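Local coordinates for selenium-binding protein (Sulfolobus tokodaii, PDB 2ECE) that is of unestablished function but folds as a beta-propeller of the selenium-binding protein family and may bind selenium, at residues T11-P16 with I388-R393; P23-A28 with R394-N399; G185-A190 with R229-D234. All coordinates share one frame; numbering follows the deposited sequence.

Contact 1: residues T11-P16 with I388-R393; sequences TFYPSP and ISRDGR
Tyr-13 and Arg-390 make the whole of this buried contact, their side chains crossing at roughly a right angle. The arginine CD lies 3.5 Å from CE1 of Tyr-13, approaching the ring obliquely. Further out, the phenol oxygen sits over one face of the guanidinium, near its rim, with Tyr-13 OH 3.3 Å from Arg-390 NE. That approach is badly angled for a hydrogen bond, so the two groups touch without bonding, ring and guanidinium planes inclined by 36°. The bend of the arginine chain at chi3 (-68°) turns the head group beneath the hydroxyl.

Both polar ends are engaged elsewhere. Tyr-13 OH hydrogen-bonds to the carbonyl of Gly-451, while the guanidinium reaches three backbone carbonyls, those of Ala-19, Pro-23 and Gly-452. Were Arg-390 replaced by an alanine, these carbonyls would probably lose their donors and a gap would open beside the phenol ring.

Arg-390 itself projects from a type I turn, Ser-389 to Gly-392, closed by Gly-392 N to Ser-389 O at 2.9 Å. Asp-391 OD1 steadies this hairpin connection by accepting from Ser-389 OG at 2.7 Å and, as an Asx turn, from Arg-393 N; the donors arrive at opposite faces of the carboxylate. The chemistry implies a buried guanidinium whose charge is probably solvated by backbone carbonyl dipoles, with the tyrosine hydroxyl lying over its face.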
# COMPACT_ATOMS: atom_id res chain seq x y z
N THR A 11 -17.11 -13.69 -2.97
CA THR A 11 -15.74 -13.19 -3.11
C THR A 11 -14.88 -13.54 -1.90
O THR A 11 -13.71 -13.14 -1.82
CB THR A 11 -15.72 -11.67 -3.32
OG1 THR A 11 -16.33 -11.01 -2.21
CG2 THR A 11 -16.46 -11.30 -4.61
N PHE A 12 -15.45 -14.27 -0.94
CA PHE A 12 -14.68 -14.71 0.22
C PHE A 12 -14.03 -16.03 -0.20
O PHE A 12 -14.71 -16.95 -0.64
CB PHE A 12 -15.57 -14.97 1.43
CG PHE A 12 -16.09 -13.72 2.10
CD1 PHE A 12 -15.71 -12.45 1.66
CD2 PHE A 12 -16.97 -13.82 3.17
CE1 PHE A 12 -16.20 -11.31 2.29
CE2 PHE A 12 -17.47 -12.69 3.80
CZ PHE A 12 -17.08 -11.42 3.36
N TYR A 13 -12.71 -16.11 -0.06
CA TYR A 13 -11.99 -17.32 -0.44
C TYR A 13 -11.34 -17.91 0.80
O TYR A 13 -10.70 -17.20 1.57
CB TYR A 13 -10.92 -16.97 -1.48
CG TYR A 13 -11.39 -15.96 -2.52
CD1 TYR A 13 -10.90 -14.65 -2.51
CD2 TYR A 13 -12.33 -16.31 -3.49
CE1 TYR A 13 -11.33 -13.70 -3.44
CE2 TYR A 13 -12.78 -15.37 -4.43
CZ TYR A 13 -12.27 -14.06 -4.40
OH TYR A 13 -12.70 -13.14 -5.32
N PRO A 14 -11.50 -19.23 1.03
CA PRO A 14 -10.90 -19.86 2.21
C PRO A 14 -9.38 -19.77 2.19
O PRO A 14 -8.75 -19.50 3.21
CB PRO A 14 -11.36 -21.32 2.10
CG PRO A 14 -12.60 -21.25 1.27
CD PRO A 14 -12.24 -20.22 0.23
N SER A 15 -8.81 -19.99 1.01
CA SER A 15 -7.37 -20.02 0.84
C SER A 15 -6.85 -19.31 -0.40
O SER A 15 -7.62 -18.95 -1.29
CB SER A 15 -6.93 -21.47 0.74
OG SER A 15 -7.64 -22.08 -0.32
N PRO A 16 -5.53 -19.13 -0.47
CA PRO A 16 -4.87 -18.47 -1.61
C PRO A 16 -5.20 -19.21 -2.91
O PRO A 16 -5.53 -18.59 -3.92
CB PRO A 16 -3.40 -18.57 -1.24
CG PRO A 16 -3.44 -18.39 0.24
CD PRO A 16 -4.56 -19.33 0.63
N ILE A 388 -1.86 -6.64 -7.74
CA ILE A 388 -1.87 -7.82 -8.60
C ILE A 388 -3.20 -8.54 -8.61
O ILE A 388 -3.83 -8.72 -7.57
CB ILE A 388 -0.81 -8.83 -8.14
CG1 ILE A 388 0.49 -8.11 -7.77
CG2 ILE A 388 -0.55 -9.85 -9.25
CD1 ILE A 388 1.42 -8.95 -6.88
N SER A 389 -3.63 -8.98 -9.79
CA SER A 389 -4.87 -9.72 -9.91
C SER A 389 -4.67 -11.02 -9.13
O SER A 389 -3.55 -11.46 -8.91
CB SER A 389 -5.17 -10.03 -11.38
OG SER A 389 -4.08 -10.70 -11.98
N ARG A 390 -5.77 -11.64 -8.72
CA ARG A 390 -5.69 -12.88 -7.97
C ARG A 390 -5.04 -14.00 -8.78
O ARG A 390 -4.31 -14.82 -8.21
CB ARG A 390 -7.07 -13.30 -7.48
CG ARG A 390 -7.45 -12.63 -6.17
CD ARG A 390 -8.90 -12.87 -5.75
NE ARG A 390 -9.86 -12.22 -6.63
CZ ARG A 390 -10.40 -12.79 -7.70
NH1 ARG A 390 -10.08 -14.03 -8.03
NH2 ARG A 390 -11.27 -12.11 -8.45
N ASP A 391 -5.27 -14.03 -10.09
CA ASP A 391 -4.66 -15.08 -10.91
C ASP A 391 -3.19 -14.79 -11.15
O ASP A 391 -2.48 -15.61 -11.73
CB ASP A 391 -5.41 -15.27 -12.24
CG ASP A 391 -5.36 -14.04 -13.15
OD1 ASP A 391 -4.48 -13.18 -12.96
OD2 ASP A 391 -6.20 -13.96 -14.07
N GLY A 392 -2.74 -13.62 -10.69
CA GLY A 392 -1.34 -13.24 -10.83
C GLY A 392 -0.83 -12.82 -12.20
O GLY A 392 0.36 -12.56 -12.35
N ARG A 393 -1.71 -12.74 -13.19
CA ARG A 393 -1.30 -12.37 -14.54
C ARG A 393 -1.25 -10.87 -14.85
O ARG A 393 -0.56 -10.45 -15.78
CB ARG A 393 -2.22 -13.04 -15.56
CG ARG A 393 -2.27 -14.56 -15.43
CD ARG A 393 -3.38 -15.16 -16.26
NE ARG A 393 -3.54 -16.59 -16.00
CZ ARG A 393 -2.75 -17.54 -16.48
NH1 ARG A 393 -1.73 -17.23 -17.28
NH2 ARG A 393 -2.96 -18.81 -16.16

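Contact 2: residues P23-A28 with R394-N399; sequences PPEDLA and RVYVTN
Glu-25 is held by Arg-394 and Tyr-396 through three hydrogen bonds, two of them within a salt bridge. The arginine grips the carboxylate side-on, one nitrogen to each oxygen: Arg-394 NE reaches Glu-25 OE2 at 2.7 Å and Arg-394 NH2 reaches Glu-25 OE1 at 2.9 Å. Both bonds are nearly straight. The oxygens lie close to the guanidinium plane, but the nitrogens come to the syn sides of the carboxylate from somewhat outside its own plane, since the two flat groups are tilted by 34°. Glu-25 OE2 takes a second donor on its anti lone pair, the hydroxyl of Tyr-396, at an OH to OE2 distance of 2.7 Å. This oxygen meets the phenol at the ring edge, the carboxylate standing almost perpendicular to the ring. With two donors on OE2 and one on OE1, rotation of the carboxylate is probably restrained, and its negative charge is probably stabilised by the arginine.

The glutamate chain folds at chi2 (-80°), which turns its carboxylate to face the two donors. Arg-394 NH1 forms a further salt bridge with Asp-391, so the guanidinium is shared between two acids. Beside the bridge, Pro-24 CB rests 3.7 Å from Arg-394 NH2, a modest contact at the exposed margin. On the buried side, Tyr-396 packs on Val-50 and on Leu-449 of strand 443-449.

Strand 27-33 pairs with the C-terminal strand 443-449 in one sheet, the "Velcro" closure of a beta-propeller. The bridge therefore ties the closing blade to its neighbour, the sheet containing strand 394-398, across the seam between blades.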
# COMPACT_ATOMS: atom_id res chain seq x y z
N PRO A 23 -13.14 -16.00 -10.53
CA PRO A 23 -13.28 -15.15 -11.72
C PRO A 23 -12.43 -13.89 -11.65
O PRO A 23 -12.25 -13.32 -10.57
CB PRO A 23 -14.78 -14.83 -11.74
CG PRO A 23 -15.39 -16.03 -11.08
CD PRO A 23 -14.46 -16.26 -9.92
N PRO A 24 -11.91 -13.42 -12.80
CA PRO A 24 -11.08 -12.22 -12.87
C PRO A 24 -11.84 -10.97 -12.43
O PRO A 24 -13.07 -10.99 -12.34
CB PRO A 24 -10.68 -12.14 -14.35
CG PRO A 24 -10.90 -13.54 -14.86
CD PRO A 24 -12.15 -13.96 -14.15
N GLU A 25 -11.11 -9.89 -12.19
CA GLU A 25 -11.71 -8.62 -11.77
C GLU A 25 -12.34 -7.87 -12.96
O GLU A 25 -11.80 -7.88 -14.06
CB GLU A 25 -10.64 -7.72 -11.13
CG GLU A 25 -9.58 -7.18 -12.09
CD GLU A 25 -8.47 -8.18 -12.40
OE1 GLU A 25 -8.56 -9.35 -11.97
OE2 GLU A 25 -7.49 -7.80 -13.09
N ASP A 26 -13.48 -7.23 -12.72
CA ASP A 26 -14.17 -6.46 -13.76
C ASP A 26 -13.86 -4.97 -13.61
O ASP A 26 -13.87 -4.22 -14.58
CB ASP A 26 -15.70 -6.60 -13.65
CG ASP A 26 -16.20 -7.92 -14.20
OD1 ASP A 26 -15.68 -8.38 -15.24
OD2 ASP A 26 -17.14 -8.48 -13.59
N LEU A 27 -13.57 -4.55 -12.37
CA LEU A 27 -13.31 -3.15 -12.09
C LEU A 27 -12.11 -2.92 -11.19
O LEU A 27 -11.67 -3.82 -10.48
CB LEU A 27 -14.52 -2.51 -11.41
CG LEU A 27 -15.88 -2.67 -12.07
CD1 LEU A 27 -16.97 -2.40 -11.03
CD2 LEU A 27 -15.99 -1.71 -13.26
N ALA A 28 -11.63 -1.69 -11.21
CA ALA A 28 -10.50 -1.28 -10.39
C ALA A 28 -10.87 0.05 -9.74
O ALA A 28 -11.14 1.04 -10.42
CB ALA A 28 -9.25 -1.11 -11.25
N ARG A 394 -1.96 -10.05 -14.07
CA ARG A 394 -1.98 -8.61 -14.32
C ARG A 394 -1.52 -7.78 -13.12
O ARG A 394 -1.91 -8.04 -11.98
CB ARG A 394 -3.40 -8.19 -14.71
CG ARG A 394 -3.98 -8.98 -15.90
CD ARG A 394 -5.48 -8.76 -16.05
NE ARG A 394 -6.24 -9.36 -14.96
CZ ARG A 394 -6.47 -10.67 -14.82
NH1 ARG A 394 -5.99 -11.53 -15.71
NH2 ARG A 394 -7.18 -11.12 -13.80
N VAL A 395 -0.67 -6.79 -13.38
CA VAL A 395 -0.16 -5.91 -12.33
C VAL A 395 -0.56 -4.48 -12.70
O VAL A 395 -0.23 -3.99 -13.77
CB VAL A 395 1.38 -5.97 -12.21
CG1 VAL A 395 1.84 -5.10 -11.03
CG2 VAL A 395 1.83 -7.41 -12.01
N TYR A 396 -1.29 -3.82 -11.81
CA TYR A 396 -1.72 -2.45 -12.05
C TYR A 396 -0.73 -1.53 -11.34
O TYR A 396 -0.28 -1.83 -10.24
CB TYR A 396 -3.14 -2.27 -11.54
CG TYR A 396 -4.14 -3.13 -12.29
CD1 TYR A 396 -4.69 -2.71 -13.49
CD2 TYR A 396 -4.49 -4.40 -11.81
CE1 TYR A 396 -5.57 -3.53 -14.21
CE2 TYR A 396 -5.37 -5.23 -12.52
CZ TYR A 396 -5.91 -4.78 -13.72
OH TYR A 396 -6.80 -5.57 -14.41
N VAL A 397 -0.40 -0.41 -11.98
CA VAL A 397 0.58 0.51 -11.43
C VAL A 397 0.15 1.98 -11.45
O VAL A 397 -0.34 2.46 -12.48
CB VAL A 397 1.90 0.42 -12.24
CG1 VAL A 397 3.01 1.16 -11.53
CG2 VAL A 397 2.27 -1.05 -12.49
N THR A 398 0.30 2.67 -10.32
CA THR A 398 -0.02 4.11 -10.25
C THR A 398 1.28 4.83 -9.87
O THR A 398 2.27 4.17 -9.54
CB THR A 398 -1.16 4.43 -9.27
OG1 THR A 398 -0.82 3.97 -7.95
CG2 THR A 398 -2.46 3.78 -9.75
N ASN A 399 1.29 6.16 -9.85
CA ASN A 399 2.56 6.87 -9.65
C ASN A 399 2.77 7.92 -8.56
O ASN A 399 3.85 8.52 -8.51
CB ASN A 399 2.94 7.50 -10.98
CG ASN A 399 1.91 8.52 -11.45
OD1 ASN A 399 0.71 8.36 -11.22
ND2 ASN A 399 2.38 9.58 -12.11

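Contact 3: residues G185-A190 with R229-D234; sequences GDQYLA and RIHFWD
An interblade loop, 185-190, lies across one face of strand 229-234, its Asp-186 and Gln-187 meeting Arg-229, His-231 and Trp-233. At the solvent-facing end Asp-186 OD2 accepts from Arg-229 NH2 at 2.7 Å, a salt bridge with an N-H...O angle of 162°. The carboxylate stands perpendicular to the guanidinium yet meets it at its edge; NH2 comes to the syn side of OD2 but from well outside the carboxylate plane. Arg-240 forms a second salt bridge to the same oxygen.

The loop leads from the sheet ending with strand 176-179 into the next propeller blade, whose third strand is 229-234, so the contact fastens the connection onto the blade it enters. Deeper in, the aliphatic part of Gln-187 lies over one face of the imidazole: its CG lies 3.9 Å from the centroid of the His-231 ring, almost on the normal, a CH-pi contact. Gln-187 CB adds a contact of 3.6 Å to His-231 CE1. A chi1 of 168° sets CG over the imidazole, where the chain then bends at chi2, and the same CG also stands 3.9 Å from CZ2 of Trp-233. Glu-206 and Arg-240 hold the imidazole through NE2 and ND1 respectively, while Ser-204 binds the indole NE1.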
# COMPACT_ATOMS: atom_id res chain seq x y z
N GLY A 185 4.78 -1.52 24.41
CA GLY A 185 6.21 -1.56 24.67
C GLY A 185 6.81 -0.22 24.27
O GLY A 185 6.25 0.82 24.61
N ASP A 186 7.91 -0.23 23.53
CA ASP A 186 8.51 1.03 23.12
C ASP A 186 8.21 1.40 21.68
O ASP A 186 8.91 2.22 21.08
CB ASP A 186 10.02 1.03 23.38
CG ASP A 186 10.80 0.10 22.47
OD1 ASP A 186 12.04 0.15 22.53
OD2 ASP A 186 10.18 -0.67 21.70
N GLN A 187 7.16 0.82 21.11
CA GLN A 187 6.78 1.17 19.74
C GLN A 187 6.24 2.60 19.80
O GLN A 187 5.45 2.94 20.68
CB GLN A 187 5.69 0.22 19.22
CG GLN A 187 5.03 0.68 17.92
CD GLN A 187 3.81 1.56 18.16
OE1 GLN A 187 3.59 2.56 17.47
NE2 GLN A 187 3.01 1.19 19.15
N TYR A 188 6.67 3.43 18.86
CA TYR A 188 6.24 4.83 18.84
C TYR A 188 5.82 5.24 17.42
O TYR A 188 4.75 5.82 17.22
CB TYR A 188 7.37 5.71 19.37
CG TYR A 188 7.09 7.19 19.42
CD1 TYR A 188 7.40 8.02 18.35
CD2 TYR A 188 6.53 7.77 20.57
CE1 TYR A 188 7.17 9.39 18.41
CE2 TYR A 188 6.29 9.14 20.63
CZ TYR A 188 6.61 9.94 19.55
OH TYR A 188 6.38 11.30 19.61
N LEU A 189 6.66 4.92 16.45
CA LEU A 189 6.38 5.22 15.05
C LEU A 189 5.46 4.16 14.45
O LEU A 189 5.30 3.07 15.01
CB LEU A 189 7.69 5.26 14.26
CG LEU A 189 8.35 6.60 13.89
CD1 LEU A 189 7.96 7.71 14.85
CD2 LEU A 189 9.85 6.40 13.85
N ALA A 190 4.86 4.47 13.31
CA ALA A 190 3.95 3.54 12.64
C ALA A 190 3.90 3.86 11.15
O ALA A 190 4.52 4.83 10.69
CB ALA A 190 2.53 3.66 13.23
N ARG A 229 12.40 -0.13 12.21
CA ARG A 229 12.06 -1.34 12.95
C ARG A 229 10.74 -1.97 12.52
O ARG A 229 9.83 -1.28 12.05
CB ARG A 229 11.95 -1.01 14.45
CG ARG A 229 13.07 -0.17 15.01
CD ARG A 229 12.60 0.55 16.27
NE ARG A 229 12.48 -0.33 17.43
CZ ARG A 229 11.82 -0.01 18.54
NH1 ARG A 229 11.20 1.16 18.64
NH2 ARG A 229 11.78 -0.86 19.55
N ILE A 230 10.64 -3.28 12.70
CA ILE A 230 9.42 -4.02 12.43
C ILE A 230 9.03 -4.53 13.82
O ILE A 230 9.88 -5.01 14.58
CB ILE A 230 9.62 -5.22 11.46
CG1 ILE A 230 8.36 -6.10 11.47
CG2 ILE A 230 10.83 -6.04 11.87
CD1 ILE A 230 8.35 -7.18 10.37
N HIS A 231 7.76 -4.41 14.17
CA HIS A 231 7.29 -4.83 15.48
C HIS A 231 6.41 -6.07 15.36
O HIS A 231 5.54 -6.14 14.48
CB HIS A 231 6.49 -3.70 16.13
CG HIS A 231 7.27 -2.44 16.32
ND1 HIS A 231 7.98 -2.17 17.47
CD2 HIS A 231 7.45 -1.38 15.50
CE1 HIS A 231 8.57 -0.99 17.35
NE2 HIS A 231 8.26 -0.49 16.16
N PHE A 232 6.64 -7.04 16.23
CA PHE A 232 5.86 -8.27 16.25
C PHE A 232 4.94 -8.24 17.46
O PHE A 232 5.40 -8.01 18.58
CB PHE A 232 6.80 -9.48 16.32
CG PHE A 232 7.74 -9.56 15.16
CD1 PHE A 232 7.29 -10.02 13.93
CD2 PHE A 232 9.05 -9.10 15.28
CE1 PHE A 232 8.13 -10.00 12.81
CE2 PHE A 232 9.90 -9.08 14.17
CZ PHE A 232 9.43 -9.53 12.94
N TRP A 233 3.65 -8.46 17.22
CA TRP A 233 2.67 -8.42 18.30
C TRP A 233 1.85 -9.70 18.43
O TRP A 233 1.69 -10.46 17.48
CB TRP A 233 1.66 -7.30 18.07
CG TRP A 233 2.21 -5.96 17.75
CD1 TRP A 233 2.93 -5.60 16.65
CD2 TRP A 233 2.00 -4.76 18.50
NE1 TRP A 233 3.17 -4.25 16.66
CE2 TRP A 233 2.61 -3.71 17.79
CE3 TRP A 233 1.35 -4.48 19.71
CZ2 TRP A 233 2.60 -2.38 18.25
CZ3 TRP A 233 1.33 -3.16 20.17
CH2 TRP A 233 1.95 -2.13 19.43
N ASP A 234 1.31 -9.89 19.63
CA ASP A 234 0.41 -10.99 19.94
C ASP A 234 -0.93 -10.37 19.52
O ASP A 234 -1.43 -9.48 20.20
CB ASP A 234 0.41 -11.26 21.45
CG ASP A 234 -0.50 -12.41 21.84
OD1 ASP A 234 -1.55 -12.60 21.19
OD2 ASP A 234 -0.17 -13.12 22.82

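Contacts 1 and 2 form one continuous patch, their centres 12 Å apart on the same side of the chain's centre. Their segments alternate along the chain, and both join the N-terminal region to the same late blade, whose hairpin runs from contact 1 directly into contact 2. Arg-390 NH2 lies 2.6 Å from Pro-23 O and Ser-389 N 2.9 Å from Arg-394 O, both probable hydrogen bonds, and Ser-389 CB packs 3.5 Å from Glu-25 OE1. Contact 3 is remote: its centre is 29 Å from that of contact 1 and 32 Å from that of contact 2, with nearest atoms about 19 Å away in each case. Along the chain it is nested inside the long loop that the other two close.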